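Local coordinates for Baccell_00875 (Bacteroides cellulosilyticus DSM 14838, PDB 5NO8), which is a polysaccharide lyase that probably removes L-rhamnose caps joined to glucuronic acid in complex arabinogalactan proteins, at residues L401-Y406 / Y458-K463; D363-V368 / A422-R427; C647-D652 / W682-Y687. One frame throughout, in Å; residues are numbered along the deposited sequence.

Contact 1: residues L401-Y406 / Y458-K463; sequences LLVKQY and YFQMYK
Lys404 NZ is gripped by the carbonyl oxygen of Val685 and by O of Leu694, the C-terminal residue, whose carboxylate probably adds a charge interaction. A bound glycerol, probably from the crystallisation liquor, adds a third hydrogen bond. The extended Lys404 chain carries its ammonium group past Gln460, and on the way Lys404 CE passes 3.6 Å from Gln460 NE2. This is a van der Waals touch. The amide nitrogen of Gln460 is instead bonded to Glu456 OE2, one turn earlier on its own helix. Gln460 bends at its second torsion (chi2 -75°), which places the amide beside the lysine stem. Segments 401-406 and 458-463 are helical and run nearly the same way, with axes 22° apart and 9.7 Å between them at closest approach. Helix 412-429 lies between them in the chain; two like-directed helices separated by one connecting helix are consistent with an (alpha/alpha) toroid. Val403 points at helix 448-465 and makes the main apolar touches. Its CG1, anti to the backbone N, lies 3.5 Å from Gln460 CB, and Val403 CG1 also comes within 3.6 Å of Gln460 O. The other branch, Val403 CG2, meets Met461 SD at 3.9 Å. CB of Met461 points away from segment 401-406, but the bend at chi2 brings SD back. Met461 also packs on Phe470 of helix 469-485, while Gln460 touches Leu498 of helix 496-505.

Contact 2: residues D363-V368 / A422-R427; sequences DGAYMV and ADFVRR
Ala365 sits over one face of the Phe424 ring. Its CB lies 3.7 Å from the ring centroid and 17° off the ring normal, which makes a CH-pi contact. The methyl is shifted toward the rim, on the side of the ring's far end. Ala365 CB is 3.6 Å from both Phe424 CE2 and Phe424 CZ. The backbone of Ala365 also lies close to the ring: Ala365 CA is 3.8 Å from Phe424 CD2. Phe424 leaves its helix with CB directed at the loop. Its CG is anti to the backbone N (chi1 157°), which carries the ring from beside the Asp363 carbonyl to beneath the Ala365 methyl. The contact joins two unlike parts of the helical domain: a loop that follows helix 338-352, and helix 412-429, which has a wider pi-type turn at 425-427. Nearer the helix, the Asp363 carbonyl oxygen comes 3.6 Å from Phe424 CB, oblique to the ring. Gly364 has a positive phi of 98° and turns the chain here. With no side chain in the way, Gly364 C comes within 4.2 Å of Phe424 CB, and the two CA atoms, of Gly364 and Phe424, are 5.7 Å apart. The loop is held in place by backbone hydrogen bonds of Gly364 and Ala365 with Met355. Asp363 OD1 accepts from Asn357 N and forms a salt bridge with Arg420, which belongs to the same helix as Phe424. Val440 and Leu429 also pack on Phe424.

Contact 3: residues C647-D652 / W682-Y687; sequences CLFFED and WALVYY
Phe649 and Leu684 both turn CG away from their own carbonyl carbon (chi1 -56° and -67°), and this sends the two side chains at each other from opposite directions. They join the final helix of the chain, 682-692, to the loop after helix 632-644, within the helical domain, probably an (alpha/alpha) toroid. The contact is wholly apolar, and no hydrogen bond crosses it. The backbones stay well apart: Phe649 CA and Leu684 CA are the nearest CA pair, at 9.3 Å. The gap is bridged by the aromatic ring and the leucine branch. Leu684 covers one face of the Phe649 ring. Its CG stands 3.8 Å from the ring centroid and 20° off the normal, a CH-pi contact displaced toward the rim. The closest approach is Leu684 CG to Phe649 CZ, at 3.6 Å. From there the two methyls divide over the ring. Leu684 CD1 takes one flank, 3.7 Å from Phe649 CE1. Leu684 CD2 takes the other flank and lies 4.0 Å from Phe649 CE2. The fork spreads across the width of that one face. Leu684 is carried on the first turn of the helix, where Tyr686 N bonds to Trp682 O and Tyr687 N to Ala683 O. Arg345 of helix 338-352 touches both Phe649 and Leu684. Ala655 and Asp681, in loops, also pack on Phe649. A backbone hydrogen bond between Leu648 and Ser656 closes the loop on itself. Ala683, one residue before Leu684, meets the ring in another way. Its methyl comes to the edge, near the ring plane, with Ala683 CB 4.1 Å from Phe649 CE2.

In the fold
From the N terminus, the beta-rich part of the chain comes first, and all three contacts lie in the helical part after it. Contact 2 opens in the loop after helix 338-352, and contact 1 opens on helix 396-409. Contact 2 then closes on helix 412-429 and contact 1 on helix 448-465, so the two cross. They also touch, with Leu402 CD2 3.3 Å from Tyr366 OH. Contact 3 follows in series and closes a short, partly stranded excursion onto the C-terminal helix 682-692. That helix packs on helix 396-409, where Leu401 CD1 is 3.6 Å from Leu684 CB. Contacts 2 and 3 do not touch; their nearest atoms are about 10 Å apart.

Contact 1: residues L401-Y406 / Y458-K463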
loop_
_atom_site.group_PDB
_atom_site.type_symbol
_atom_site.label_atom_id
_atom_site.label_comp_id
_atom_site.label_asym_id
_atom_site.label_seq_id
_atom_site.Cartn_x
_atom_site.Cartn_y
_atom_site.Cartn_z
ATOM N N LEU A 401 -18.126 6.140 10.079
ATOM C CA LEU A 401 -18.759 5.159 9.212
ATOM C C LEU A 401 -20.242 4.959 9.599
ATOM O O LEU A 401 -21.125 4.959 8.709
ATOM C CB LEU A 401 -18.071 3.802 9.304
ATOM C CG LEU A 401 -18.754 2.678 8.521
ATOM C CD1 LEU A 401 -18.906 3.047 7.057
ATOM C CD2 LEU A 401 -17.975 1.384 8.684
ATOM N N LEU A 402 -20.501 4.727 10.887
ATOM C CA LEU A 402 -21.894 4.492 11.308
ATOM C C LEU A 402 -22.821 5.667 10.994
ATOM O O LEU A 402 -23.975 5.434 10.617
ATOM C CB LEU A 402 -22.013 4.053 12.744
ATOM C CG LEU A 402 -21.946 2.548 12.990
ATOM C CD1 LEU A 402 -20.713 1.864 12.412
ATOM C CD2 LEU A 402 -22.080 2.253 14.468
ATOM N N VAL A 403 -22.319 6.904 11.090
ATOM C CA VAL A 403 -23.108 8.065 10.633
ATOM C C VAL A 403 -23.434 7.983 9.149
ATOM O O VAL A 403 -24.577 8.198 8.752
ATOM C CB VAL A 403 -22.405 9.428 10.861
ATOM C CG1 VAL A 403 -23.261 10.550 10.283
ATOM C CG2 VAL A 403 -22.154 9.651 12.324
ATOM N N LYS A 404 -22.435 7.712 8.306
ATOM C CA LYS A 404 -22.676 7.703 6.876
ATOM C C LYS A 404 -23.698 6.607 6.546
ATOM O O LYS A 404 -24.601 6.835 5.754
ATOM C CB LYS A 404 -21.385 7.536 6.075
ATOM C CG LYS A 404 -20.508 8.767 6.168
ATOM C CD LYS A 404 -19.339 8.715 5.216
ATOM C CE LYS A 404 -18.448 9.928 5.419
ATOM N NZ LYS A 404 -17.485 10.036 4.303
ATOM N N GLN A 405 -23.567 5.456 7.186
ATOM C CA GLN A 405 -24.506 4.357 6.956
ATOM C C GLN A 405 -25.915 4.716 7.510
ATOM O O GLN A 405 -26.930 4.392 6.899
ATOM C CB GLN A 405 -24.016 3.051 7.570
ATOM C CG GLN A 405 -24.853 1.829 7.180
ATOM C CD GLN A 405 -24.734 1.370 5.728
ATOM O OE1 GLN A 405 -24.174 2.034 4.858
ATOM N NE2 GLN A 405 -25.323 0.215 5.458
ATOM N N TYR A 406 -25.971 5.417 8.624
ATOM C CA TYR A 406 -27.234 5.948 9.115
ATOM C C TYR A 406 -27.887 6.874 8.104
ATOM O O TYR A 406 -29.109 6.797 7.861
ATOM C CB TYR A 406 -27.045 6.659 10.470
ATOM C CG TYR A 406 -28.352 7.291 10.865
ATOM C CD1 TYR A 406 -29.346 6.529 11.463
ATOM C CD2 TYR A 406 -28.629 8.603 10.530
ATOM C CE1 TYR A 406 -30.595 7.085 11.761
ATOM C CE2 TYR A 406 -29.863 9.176 10.828
ATOM C CZ TYR A 406 -30.837 8.412 11.447
ATOM O OH TYR A 406 -32.070 8.969 11.731
ATOM N N TYR A 458 -18.398 15.206 14.757
ATOM C CA TYR A 458 -19.400 16.179 15.214
ATOM C C TYR A 458 -20.176 16.794 14.065
ATOM O O TYR A 458 -21.404 16.861 14.133
ATOM C CB TYR A 458 -18.765 17.267 16.121
ATOM C CG TYR A 458 -18.201 16.806 17.444
ATOM C CD1 TYR A 458 -18.654 15.675 18.095
ATOM C CD2 TYR A 458 -17.211 17.561 18.087
ATOM C CE1 TYR A 458 -18.132 15.284 19.320
ATOM C CE2 TYR A 458 -16.694 17.188 19.307
ATOM C CZ TYR A 458 -17.145 16.064 19.924
ATOM O OH TYR A 458 -16.627 15.686 21.131
ATOM N N PHE A 459 -19.510 17.200 12.989
ATOM C CA PHE A 459 -20.220 17.753 11.854
ATOM C C PHE A 459 -21.172 16.720 11.218
ATOM O O PHE A 459 -22.293 17.066 10.832
ATOM C CB PHE A 459 -19.279 18.299 10.798
ATOM C CG PHE A 459 -18.458 19.494 11.239
ATOM C CD1 PHE A 459 -19.061 20.633 11.765
ATOM C CD2 PHE A 459 -17.073 19.497 11.065
ATOM C CE1 PHE A 459 -18.292 21.740 12.126
ATOM C CE2 PHE A 459 -16.301 20.584 11.437
ATOM C CZ PHE A 459 -16.916 21.717 11.957
ATOM N N GLN A 460 -20.749 15.461 11.165
ATOM C CA GLN A 460 -21.634 14.391 10.667
ATOM C C GLN A 460 -22.849 14.205 11.592
ATOM O O GLN A 460 -23.971 13.990 11.114
ATOM C CB GLN A 460 -20.868 13.070 10.553
ATOM C CG GLN A 460 -19.708 13.083 9.566
ATOM C CD GLN A 460 -20.129 13.030 8.118
ATOM O OE1 GLN A 460 -21.315 13.124 7.790
ATOM N NE2 GLN A 460 -19.139 12.912 7.225
ATOM N N MET A 461 -22.616 14.248 12.903
ATOM C CA MET A 461 -23.694 14.149 13.899
ATOM C C MET A 461 -24.731 15.276 13.811
ATOM O O MET A 461 -25.894 15.057 14.172
ATOM C CB MET A 461 -23.153 14.033 15.316
ATOM C CG MET A 461 -22.496 12.709 15.667
ATOM S SD MET A 461 -23.595 11.306 15.564
ATOM C CE MET A 461 -24.766 11.553 16.925
ATOM N N TYR A 462 -24.353 16.448 13.307
ATOM C CA TYR A 462 -25.342 17.475 12.968
ATOM C C TYR A 462 -26.300 16.973 11.900
ATOM O O TYR A 462 -27.510 17.155 12.016
ATOM C CB TYR A 462 -24.666 18.761 12.492
ATOM C CG TYR A 462 -25.579 19.796 11.859
ATOM C CD1 TYR A 462 -26.615 20.405 12.591
ATOM C CD2 TYR A 462 -25.379 20.198 10.548
ATOM C CE1 TYR A 462 -27.419 21.376 12.008
ATOM C CE2 TYR A 462 -26.176 21.157 9.958
ATOM C CZ TYR A 462 -27.189 21.751 10.689
ATOM O OH TYR A 462 -27.958 22.695 10.040
ATOM N N LYS A 463 -25.755 16.314 10.877
ATOM C CA LYS A 463 -26.584 15.752 9.793
ATOM C C LYS A 463 -27.538 14.673 10.313
ATOM O O LYS A 463 -28.621 14.535 9.787
ATOM C CB LYS A 463 -25.714 15.206 8.645
ATOM C CG LYS A 463 -24.782 16.235 8.011
ATOM C CD LYS A 463 -23.930 15.637 6.899
ATOM C CE LYS A 463 -24.673 15.570 5.581
ATOM N NZ LYS A 463 -23.818 14.997 4.512
#

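Contact 2: residues D363-V368 / A422-R427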
loop_
_atom_site.group_PDB
_atom_site.type_symbol
_atom_site.label_atom_id
_atom_site.label_comp_id
_atom_site.label_asym_id
_atom_site.label_seq_id
_atom_site.Cartn_x
_atom_site.Cartn_y
_atom_site.Cartn_z
ATOM N N ASP A 363 -17.669 3.275 28.317
ATOM C CA ASP A 363 -19.059 3.040 27.879
ATOM C C ASP A 363 -19.430 3.917 26.684
ATOM O O ASP A 363 -19.283 5.142 26.732
ATOM C CB ASP A 363 -20.037 3.298 29.032
ATOM C CG ASP A 363 -21.457 2.807 28.727
ATOM O OD1 ASP A 363 -21.602 1.724 28.116
ATOM O OD2 ASP A 363 -22.420 3.510 29.119
ATOM N N GLY A 364 -19.878 3.276 25.597
ATOM C CA GLY A 364 -20.203 3.973 24.367
ATOM C C GLY A 364 -19.118 3.969 23.300
ATOM O O GLY A 364 -19.421 4.295 22.148
ATOM N N ALA A 365 -17.870 3.638 23.674
ATOM C CA ALA A 365 -16.739 3.721 22.751
ATOM C C ALA A 365 -16.805 2.586 21.738
ATOM O O ALA A 365 -17.120 1.470 22.098
ATOM C CB ALA A 365 -15.414 3.630 23.510
ATOM N N TYR A 366 -16.442 2.872 20.493
ATOM C CA TYR A 366 -16.170 1.805 19.498
ATOM C C TYR A 366 -14.694 1.440 19.627
ATOM O O TYR A 366 -13.826 2.329 19.569
ATOM C CB TYR A 366 -16.466 2.287 18.091
ATOM C CG TYR A 366 -17.915 2.713 17.868
ATOM C CD1 TYR A 366 -18.973 1.810 18.070
ATOM C CD2 TYR A 366 -18.224 4.000 17.478
ATOM C CE1 TYR A 366 -20.291 2.201 17.891
ATOM C CE2 TYR A 366 -19.540 4.393 17.286
ATOM C CZ TYR A 366 -20.570 3.499 17.501
ATOM O OH TYR A 366 -21.866 3.954 17.303
ATOM N N MET A 367 -14.424 0.156 19.798
ATOM C CA MET A 367 -13.121 -0.307 20.265
ATOM C C MET A 367 -12.486 -1.354 19.363
ATOM O O MET A 367 -13.147 -1.990 18.565
ATOM C CB MET A 367 -13.277 -0.818 21.678
ATOM C CG MET A 367 -13.561 0.363 22.593
ATOM S SD MET A 367 -13.733 -0.128 24.284
ATOM C CE MET A 367 -12.069 -0.713 24.609
ATOM N N VAL A 368 -11.177 -1.498 19.522
ATOM C CA VAL A 368 -10.415 -2.557 18.884
ATOM C C VAL A 368 -11.000 -3.885 19.265
ATOM O O VAL A 368 -11.412 -4.092 20.412
ATOM C CB VAL A 368 -8.919 -2.476 19.299
ATOM C CG1 VAL A 368 -8.114 -3.641 18.716
ATOM C CG2 VAL A 368 -8.336 -1.159 18.846
ATOM N N ALA A 422 -20.972 9.712 20.593
ATOM C CA ALA A 422 -20.672 11.136 20.557
ATOM C C ALA A 422 -20.598 11.761 21.959
ATOM O O ALA A 422 -19.789 12.658 22.199
ATOM C CB ALA A 422 -21.673 11.881 19.712
ATOM N N ASP A 423 -21.428 11.270 22.860
ATOM C CA ASP A 423 -21.313 11.610 24.275
ATOM C C ASP A 423 -20.041 11.118 24.914
ATOM O O ASP A 423 -19.396 11.865 25.651
ATOM C CB ASP A 423 -22.496 11.084 25.060
ATOM C CG ASP A 423 -23.400 12.180 25.457
ATOM O OD1 ASP A 423 -24.189 12.643 24.608
ATOM O OD2 ASP A 423 -23.245 12.634 26.604
ATOM N N PHE A 424 -19.696 9.854 24.684
ATOM C CA PHE A 424 -18.409 9.334 25.130
ATOM C C PHE A 424 -17.253 10.211 24.638
ATOM O O PHE A 424 -16.371 10.561 25.420
ATOM C CB PHE A 424 -18.188 7.867 24.695
ATOM C CG PHE A 424 -16.735 7.474 24.625
ATOM C CD1 PHE A 424 -16.024 7.160 25.788
ATOM C CD2 PHE A 424 -16.059 7.451 23.398
ATOM C CE1 PHE A 424 -14.675 6.811 25.722
ATOM C CE2 PHE A 424 -14.712 7.121 23.331
ATOM C CZ PHE A 424 -14.018 6.795 24.491
ATOM N N VAL A 425 -17.262 10.577 23.357
ATOM C CA VAL A 425 -16.181 11.382 22.806
ATOM C C VAL A 425 -16.110 12.766 23.492
ATOM O O VAL A 425 -15.024 13.210 23.918
ATOM C CB VAL A 425 -16.311 11.553 21.285
ATOM C CG1 VAL A 425 -15.258 12.501 20.737
ATOM C CG2 VAL A 425 -16.195 10.185 20.603
ATOM N N ARG A 426 -17.248 13.446 23.535
ATOM C CA ARG A 426 -17.307 14.806 24.073
ATOM C C ARG A 426 -16.933 14.853 25.552
ATOM O O ARG A 426 -16.165 15.722 25.970
ATOM C CB ARG A 426 -18.702 15.411 23.832
ATOM C CG ARG A 426 -18.901 16.820 24.354
ATOM C CD ARG A 426 -18.079 17.864 23.610
ATOM N NE ARG A 426 -18.040 19.112 24.392
ATOM C CZ ARG A 426 -16.950 19.693 24.916
ATOM N NH1 ARG A 426 -15.714 19.216 24.717
ATOM N NH2 ARG A 426 -17.103 20.816 25.624
ATOM N N ARG A 427 -17.453 13.912 26.327
ATOM C CA ARG A 427 -17.282 13.937 27.778
ATOM C C ARG A 427 -16.002 13.273 28.249
ATOM O O ARG A 427 -15.394 13.762 29.186
ATOM C CB ARG A 427 -18.471 13.286 28.480
ATOM C CG ARG A 427 -19.770 14.035 28.285
ATOM C CD ARG A 427 -20.941 13.224 28.818
ATOM N NE ARG A 427 -22.194 13.954 28.631
ATOM C CZ ARG A 427 -23.410 13.483 28.912
ATOM N NH1 ARG A 427 -23.579 12.241 29.380
ATOM N NH2 ARG A 427 -24.474 14.251 28.676
#

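Contact 3: residues C647-D652 / W682-Y687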
loop_
_atom_site.group_PDB
_atom_site.type_symbol
_atom_site.label_atom_id
_atom_site.label_comp_id
_atom_site.label_asym_id
_atom_site.label_seq_id
_atom_site.Cartn_x
_atom_site.Cartn_y
_atom_site.Cartn_z
ATOM N N CYS A 647 -11.442 -5.835 0.491
ATOM C CA CYS A 647 -10.922 -7.107 0.975
ATOM C C CYS A 647 -10.635 -7.131 2.473
ATOM O O CYS A 647 -10.519 -8.203 3.043
ATOM C CB CYS A 647 -9.700 -7.533 0.196
ATOM S SG CYS A 647 -8.266 -6.471 0.491
ATOM N N LEU A 648 -10.607 -5.969 3.125
ATOM C CA LEU A 648 -10.374 -5.896 4.576
ATOM C C LEU A 648 -11.610 -6.233 5.408
ATOM O O LEU A 648 -11.540 -6.252 6.628
ATOM C CB LEU A 648 -9.886 -4.499 4.934
ATOM C CG LEU A 648 -8.563 -4.052 4.309
ATOM C CD1 LEU A 648 -8.432 -2.546 4.453
ATOM C CD2 LEU A 648 -7.381 -4.789 4.913
ATOM N N PHE A 649 -12.747 -6.460 4.747
ATOM C CA PHE A 649 -14.049 -6.672 5.389
ATOM C C PHE A 649 -14.578 -8.018 4.947
ATOM O O PHE A 649 -14.569 -8.330 3.742
ATOM C CB PHE A 649 -14.994 -5.530 4.972
ATOM C CG PHE A 649 -14.421 -4.194 5.301
ATOM C CD1 PHE A 649 -14.544 -3.682 6.588
ATOM C CD2 PHE A 649 -13.684 -3.488 4.362
ATOM C CE1 PHE A 649 -13.922 -2.486 6.931
ATOM C CE2 PHE A 649 -13.073 -2.282 4.704
ATOM C CZ PHE A 649 -13.202 -1.788 5.992
ATOM N N PHE A 650 -14.987 -8.813 5.924
ATOM C CA PHE A 650 -15.377 -10.189 5.703
ATOM C C PHE A 650 -16.893 -10.384 5.779
ATOM O O PHE A 650 -17.628 -9.539 6.331
ATOM C CB PHE A 650 -14.627 -11.076 6.709
ATOM C CG PHE A 650 -13.137 -10.782 6.751
ATOM C CD1 PHE A 650 -12.387 -10.798 5.570
ATOM C CD2 PHE A 650 -12.529 -10.398 7.923
ATOM C CE1 PHE A 650 -11.034 -10.488 5.585
ATOM C CE2 PHE A 650 -11.175 -10.099 7.959
ATOM C CZ PHE A 650 -10.431 -10.134 6.775
ATOM N N GLU A 651 -17.351 -11.516 5.269
ATOM C CA GLU A 651 -18.783 -11.753 5.071
ATOM C C GLU A 651 -19.534 -12.018 6.363
ATOM O O GLU A 651 -20.750 -12.088 6.330
ATOM C CB GLU A 651 -19.039 -12.913 4.108
ATOM C CG GLU A 651 -18.496 -12.693 2.700
ATOM C CD GLU A 651 -19.288 -11.729 1.854
ATOM O OE1 GLU A 651 -20.436 -11.355 2.243
ATOM O OE2 GLU A 651 -18.748 -11.357 0.772
ATOM N N ASP A 652 -18.827 -12.199 7.476
ATOM C CA ASP A 652 -19.473 -12.256 8.794
ATOM C C ASP A 652 -19.456 -10.928 9.535
ATOM O O ASP A 652 -19.789 -10.903 10.709
ATOM C CB ASP A 652 -18.834 -13.369 9.653
ATOM C CG ASP A 652 -17.315 -13.208 9.818
ATOM O OD1 ASP A 652 -16.711 -12.259 9.244
ATOM O OD2 ASP A 652 -16.709 -14.081 10.488
ATOM N N TRP A 682 -12.173 3.415 8.390
ATOM C CA TRP A 682 -11.955 4.531 7.471
ATOM C C TRP A 682 -12.011 4.169 5.978
ATOM O O TRP A 682 -12.372 4.994 5.149
ATOM C CB TRP A 682 -10.610 5.254 7.759
ATOM C CG TRP A 682 -10.603 6.008 9.032
ATOM C CD1 TRP A 682 -9.966 5.668 10.174
ATOM C CD2 TRP A 682 -11.278 7.247 9.299
ATOM N NE1 TRP A 682 -10.187 6.616 11.149
ATOM C CE2 TRP A 682 -11.003 7.588 10.642
ATOM C CE3 TRP A 682 -12.114 8.073 8.548
ATOM C CZ2 TRP A 682 -11.533 8.745 11.252
ATOM C CZ3 TRP A 682 -12.651 9.229 9.159
ATOM C CH2 TRP A 682 -12.325 9.552 10.496
ATOM N N ALA A 683 -11.627 2.944 5.608
ATOM C CA ALA A 683 -11.730 2.582 4.204
ATOM C C ALA A 683 -13.173 2.672 3.717
ATOM O O ALA A 683 -13.400 3.069 2.582
ATOM C CB ALA A 683 -11.134 1.210 3.942
ATOM N N LEU A 684 -14.129 2.323 4.566
ATOM C CA LEU A 684 -15.543 2.397 4.180
ATOM C C LEU A 684 -16.068 3.833 4.269
ATOM O O LEU A 684 -16.911 4.238 3.486
ATOM C CB LEU A 684 -16.379 1.435 5.002
ATOM C CG LEU A 684 -16.109 -0.050 4.760
ATOM C CD1 LEU A 684 -17.014 -0.876 5.670
ATOM C CD2 LEU A 684 -16.267 -0.424 3.295
ATOM N N VAL A 685 -15.524 4.617 5.195
ATOM C CA VAL A 685 -15.801 6.056 5.190
ATOM C C VAL A 685 -15.468 6.667 3.840
ATOM O O VAL A 685 -16.254 7.430 3.268
ATOM C CB VAL A 685 -15.032 6.785 6.324
ATOM C CG1 VAL A 685 -15.156 8.310 6.193
ATOM C CG2 VAL A 685 -15.482 6.313 7.695
ATOM N N TYR A 686 -14.302 6.324 3.291
ATOM C CA TYR A 686 -13.905 6.854 2.018
ATOM C C TYR A 686 -14.587 6.179 0.830
ATOM O O TYR A 686 -14.814 6.823 -0.212
ATOM C CB TYR A 686 -12.380 6.885 1.916
ATOM C CG TYR A 686 -11.829 8.026 2.741
ATOM C CD1 TYR A 686 -12.070 9.343 2.369
ATOM C CD2 TYR A 686 -11.183 7.796 3.929
ATOM C CE1 TYR A 686 -11.591 10.404 3.126
ATOM C CE2 TYR A 686 -10.698 8.847 4.700
ATOM C CZ TYR A 686 -10.897 10.144 4.281
ATOM O OH TYR A 686 -10.410 11.170 5.039
ATOM N N TYR A 687 -14.958 4.909 0.995
ATOM C CA TYR A 687 -15.756 4.215 -0.004
ATOM C C TYR A 687 -17.076 4.981 -0.216
ATOM O O TYR A 687 -17.484 5.212 -1.344
ATOM C CB TYR A 687 -16.050 2.782 0.426
ATOM C CG TYR A 687 -16.830 2.030 -0.595
ATOM C CD1 TYR A 687 -18.211 2.128 -0.651
ATOM C CD2 TYR A 687 -16.182 1.257 -1.561
ATOM C CE1 TYR A 687 -18.936 1.448 -1.627
ATOM C CE2 TYR A 687 -16.897 0.602 -2.530
ATOM C CZ TYR A 687 -18.274 0.703 -2.551
ATOM O OH TYR A 687 -18.961 0.043 -3.557
#